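Local coordinates for fasciclin-1 (Drosophila melanogaster, PDB 1O70), which acts as a neural cell adhesion molecule, here represented by its third and fourth FAS1 domains, at residues A[80-85]-A[111-116]. Residues are numbered along the deposited sequence; the frame is centred on the assembly and turned at random.
Sequences HIIKDR and LYFNVR. With NAG (2-acetamido-2-deoxy-beta-D-glucopyranose), chain B; NAG (2-acetamido-2-deoxy-beta-D-glucopyranose), chain C.
N114 ND2 donates a nearly straight hydrogen bond to O6 of the chain B sugar (3.1 Å, 168° at the hydrogen), and O3 of the chain C sugar lies 2.9 Å from the same N114 ND2. With CG anti to the backbone N (chi1 179°), the amide extends from the strand to these two N-acetylglucosamines, whose C1-O4 link makes them one chain attached at N132. Y112 stands on the same side of strand 110-116, its CE1 3.7 Å from the acetyl methyl C8 of the chain C sugar. From the other side of this strand L111 and F113 point to segment 80-85, and there the contact is wholly apolar. From segment 80-85, I82 makes both close contacts: its CG1 meets L111 CD1 at 4.2 Å, and its CD1 touches F113 CZ at 3.9 Å, arriving at the ring edge in the ring plane. Chi1 of I82 (-61°) sets CG1 beside the backbone N, and a nearly anti chi2 extends CD1 to the phenyl ring. The backbones stay well apart, I82 CA being 8.6 Å from L111 CA. V102, L51 and V126 pack against this small buried cluster. Beyond I82 the chain kinks in an inverse gamma turn centred on K83, with D84 N bonded to I82 O at 2.7 Å. Strand 81-82 is at one end of the sheet order and 110-116 next to last at the other; their side chains nevertheless meet, consistent with the seven-stranded beta wedge of the FAS1 domain.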
loop_
_atom_site.group_PDB
_atom_site.type_symbol
_atom_site.label_atom_id
_atom_site.label_comp_id
_atom_site.label_asym_id
_atom_site.label_seq_id
_atom_site.Cartn_x
_atom_site.Cartn_y
_atom_site.Cartn_z
ATOM N N HIS A 80 -3.729 -1.548 -13.065
ATOM C CA HIS A 80 -2.987 -2.679 -13.628
ATOM C C HIS A 80 -2.317 -2.219 -14.917
ATOM O O HIS A 80 -1.644 -3.005 -15.580
ATOM C CB HIS A 80 -3.909 -3.849 -13.969
ATOM C CG HIS A 80 -4.348 -4.658 -12.788
ATOM N ND1 HIS A 80 -5.428 -4.312 -12.005
ATOM C CD2 HIS A 80 -3.879 -5.826 -12.285
ATOM C CE1 HIS A 80 -5.611 -5.236 -11.076
ATOM N NE2 HIS A 80 -4.684 -6.165 -11.224
ATOM N N ILE A 81 -2.502 -0.945 -15.271
ATOM C CA ILE A 81 -1.937 -0.392 -16.504
ATOM C C ILE A 81 -0.843 0.664 -16.286
ATOM O O ILE A 81 -1.123 1.836 -16.003
ATOM C CB ILE A 81 -3.041 0.237 -17.390
ATOM C CG1 ILE A 81 -4.174 -0.765 -17.618
ATOM C CG2 ILE A 81 -2.464 0.648 -18.724
ATOM C CD1 ILE A 81 -5.410 -0.135 -18.251
ATOM N N ILE A 82 0.401 0.235 -16.462
ATOM C CA ILE A 82 1.571 1.087 -16.298
ATOM C C ILE A 82 1.884 1.958 -17.515
ATOM O O ILE A 82 2.147 1.454 -18.607
ATOM C CB ILE A 82 2.804 0.225 -15.991
ATOM C CG1 ILE A 82 2.574 -0.543 -14.685
ATOM C CG2 ILE A 82 4.043 1.099 -15.926
ATOM C CD1 ILE A 82 3.442 -1.741 -14.515
ATOM N N LYS A 83 1.884 3.270 -17.311
ATOM C CA LYS A 83 2.170 4.200 -18.395
ATOM C C LYS A 83 3.668 4.205 -18.712
ATOM O O LYS A 83 4.340 5.225 -18.559
ATOM C CB LYS A 83 1.698 5.605 -18.000
ATOM C CG LYS A 83 0.184 5.695 -17.824
ATOM C CD LYS A 83 -0.226 6.681 -16.744
ATOM C CE LYS A 83 0.119 8.111 -17.113
ATOM N NZ LYS A 83 -0.169 9.056 -15.991
ATOM N N ASP A 84 4.184 3.063 -19.167
ATOM C CA ASP A 84 5.602 2.932 -19.490
ATOM C C ASP A 84 5.936 1.542 -20.054
ATOM O O ASP A 84 5.125 0.621 -19.980
ATOM C CB ASP A 84 6.420 3.235 -18.223
ATOM C CG ASP A 84 7.918 3.041 -18.413
ATOM O OD1 ASP A 84 8.445 3.326 -19.512
ATOM O OD2 ASP A 84 8.576 2.627 -17.437
ATOM N N ARG A 85 7.120 1.408 -20.643
ATOM C CA ARG A 85 7.561 0.138 -21.204
ATOM C C ARG A 85 8.432 -0.532 -20.143
ATOM O O ARG A 85 9.596 -0.169 -19.976
ATOM C CB ARG A 85 8.385 0.392 -22.459
ATOM C CG ARG A 85 8.970 -0.869 -23.067
ATOM C CD ARG A 85 10.105 -0.524 -24.021
ATOM N NE ARG A 85 9.631 0.373 -25.062
ATOM C CZ ARG A 85 8.804 -0.005 -26.029
ATOM N NH1 ARG A 85 8.378 -1.263 -26.075
ATOM N NH2 ARG A 85 8.395 0.871 -26.944
ATOM N N LEU A 111 2.554 1.706 -8.206
ATOM C CA LEU A 111 3.004 0.374 -7.828
ATOM C C LEU A 111 4.511 0.401 -7.705
ATOM O O LEU A 111 5.147 1.424 -7.956
ATOM C CB LEU A 111 2.661 -0.637 -8.923
ATOM C CG LEU A 111 1.335 -0.501 -9.666
ATOM C CD1 LEU A 111 1.275 -1.487 -10.832
ATOM C CD2 LEU A 111 0.199 -0.740 -8.679
ATOM N N TYR A 112 5.082 -0.726 -7.315
ATOM C CA TYR A 112 6.525 -0.849 -7.242
ATOM C C TYR A 112 6.780 -2.338 -7.161
ATOM O O TYR A 112 5.896 -3.097 -6.760
ATOM C CB TYR A 112 7.120 -0.057 -6.059
ATOM C CG TYR A 112 6.732 -0.505 -4.687
ATOM C CD1 TYR A 112 7.445 -1.518 -4.032
ATOM C CD2 TYR A 112 5.647 0.078 -4.036
ATOM C CE1 TYR A 112 7.087 -1.939 -2.765
ATOM C CE2 TYR A 112 5.273 -0.328 -2.777
ATOM C CZ TYR A 112 5.998 -1.338 -2.141
ATOM O OH TYR A 112 5.658 -1.740 -0.868
ATOM N N PHE A 113 7.965 -2.756 -7.587
ATOM C CA PHE A 113 8.292 -4.169 -7.612
ATOM C C PHE A 113 9.461 -4.539 -6.723
ATOM O O PHE A 113 10.225 -3.686 -6.266
ATOM C CB PHE A 113 8.633 -4.607 -9.046
ATOM C CG PHE A 113 7.585 -4.264 -10.067
ATOM C CD1 PHE A 113 7.414 -2.955 -10.492
ATOM C CD2 PHE A 113 6.760 -5.250 -10.595
ATOM C CE1 PHE A 113 6.439 -2.631 -11.430
ATOM C CE2 PHE A 113 5.781 -4.934 -11.533
ATOM C CZ PHE A 113 5.623 -3.618 -11.947
ATOM N N ASN A 114 9.588 -5.836 -6.491
ATOM C CA ASN A 114 10.685 -6.379 -5.721
ATOM C C ASN A 114 11.193 -7.560 -6.532
ATOM O O ASN A 114 10.408 -8.427 -6.927
ATOM C CB ASN A 114 10.229 -6.869 -4.354
ATOM C CG ASN A 114 11.372 -7.461 -3.555
ATOM O OD1 ASN A 114 12.384 -6.800 -3.328
ATOM N ND2 ASN A 114 11.220 -8.709 -3.129
ATOM N N VAL A 115 12.501 -7.588 -6.784
ATOM C CA VAL A 115 13.115 -8.662 -7.558
ATOM C C VAL A 115 14.124 -9.458 -6.742
ATOM O O VAL A 115 15.006 -8.881 -6.106
ATOM C CB VAL A 115 13.842 -8.110 -8.804
ATOM C CG1 VAL A 115 14.530 -9.249 -9.544
ATOM C CG2 VAL A 115 12.851 -7.398 -9.726
ATOM N N ARG A 116 13.985 -10.782 -6.766
ATOM C CA ARG A 116 14.888 -11.689 -6.056
ATOM C C ARG A 116 15.473 -12.723 -7.017
ATOM O O ARG A 116 14.800 -13.154 -7.954
ATOM C CB ARG A 116 14.148 -12.451 -4.965
ATOM C CG ARG A 116 13.625 -11.633 -3.822
ATOM C CD ARG A 116 12.597 -12.470 -3.074
ATOM N NE ARG A 116 13.118 -13.805 -2.788
ATOM C CZ ARG A 116 12.369 -14.830 -2.396
ATOM N NH1 ARG A 116 11.058 -14.673 -2.247
ATOM N NH2 ARG A 116 12.932 -16.007 -2.142
HETATM C C1 NAG B . 9.950 -11.323 0.516
HETATM C C2 NAG B . 10.641 -12.663 0.667
HETATM C C3 NAG B . 11.847 -12.500 1.591
HETATM C C4 NAG B . 12.767 -11.406 1.011
HETATM C C5 NAG B . 11.996 -10.105 0.727
HETATM C C6 NAG B . 12.864 -9.130 -0.060
HETATM C C7 NAG B . 9.368 -14.700 0.502
HETATM C C8 NAG B . 9.353 -16.043 1.219
HETATM N N2 NAG B . 9.716 -13.634 1.216
HETATM O O3 NAG B . 12.528 -13.732 1.691
HETATM O O4 NAG B . 13.857 -11.134 1.886
HETATM O O5 NAG B . 10.833 -10.368 -0.087
HETATM O O6 NAG B . 13.375 -9.752 -1.237
HETATM O O7 NAG B . 9.067 -14.632 -0.687
HETATM C C1 NAG C . 5.424 -9.407 -1.424
HETATM C C2 NAG C . 6.683 -8.551 -1.330
HETATM C C3 NAG C . 7.905 -9.475 -1.302
HETATM C C4 NAG C . 7.786 -10.507 -0.165
HETATM C C5 NAG C . 6.429 -11.231 -0.273
HETATM C C6 NAG C . 6.145 -12.199 0.854
HETATM C C7 NAG C . 6.749 -6.354 -2.316
HETATM C C8 NAG C . 6.892 -5.502 -3.569
HETATM N N2 NAG C . 6.769 -7.673 -2.476
HETATM O O3 NAG C . 9.094 -8.713 -1.181
HETATM O O4 NAG C . 8.845 -11.478 -0.293
HETATM O O5 NAG C . 5.347 -10.279 -0.295
HETATM O O6 NAG C . 6.322 -11.570 2.115
HETATM O O7 NAG C . 6.617 -5.821 -1.219
#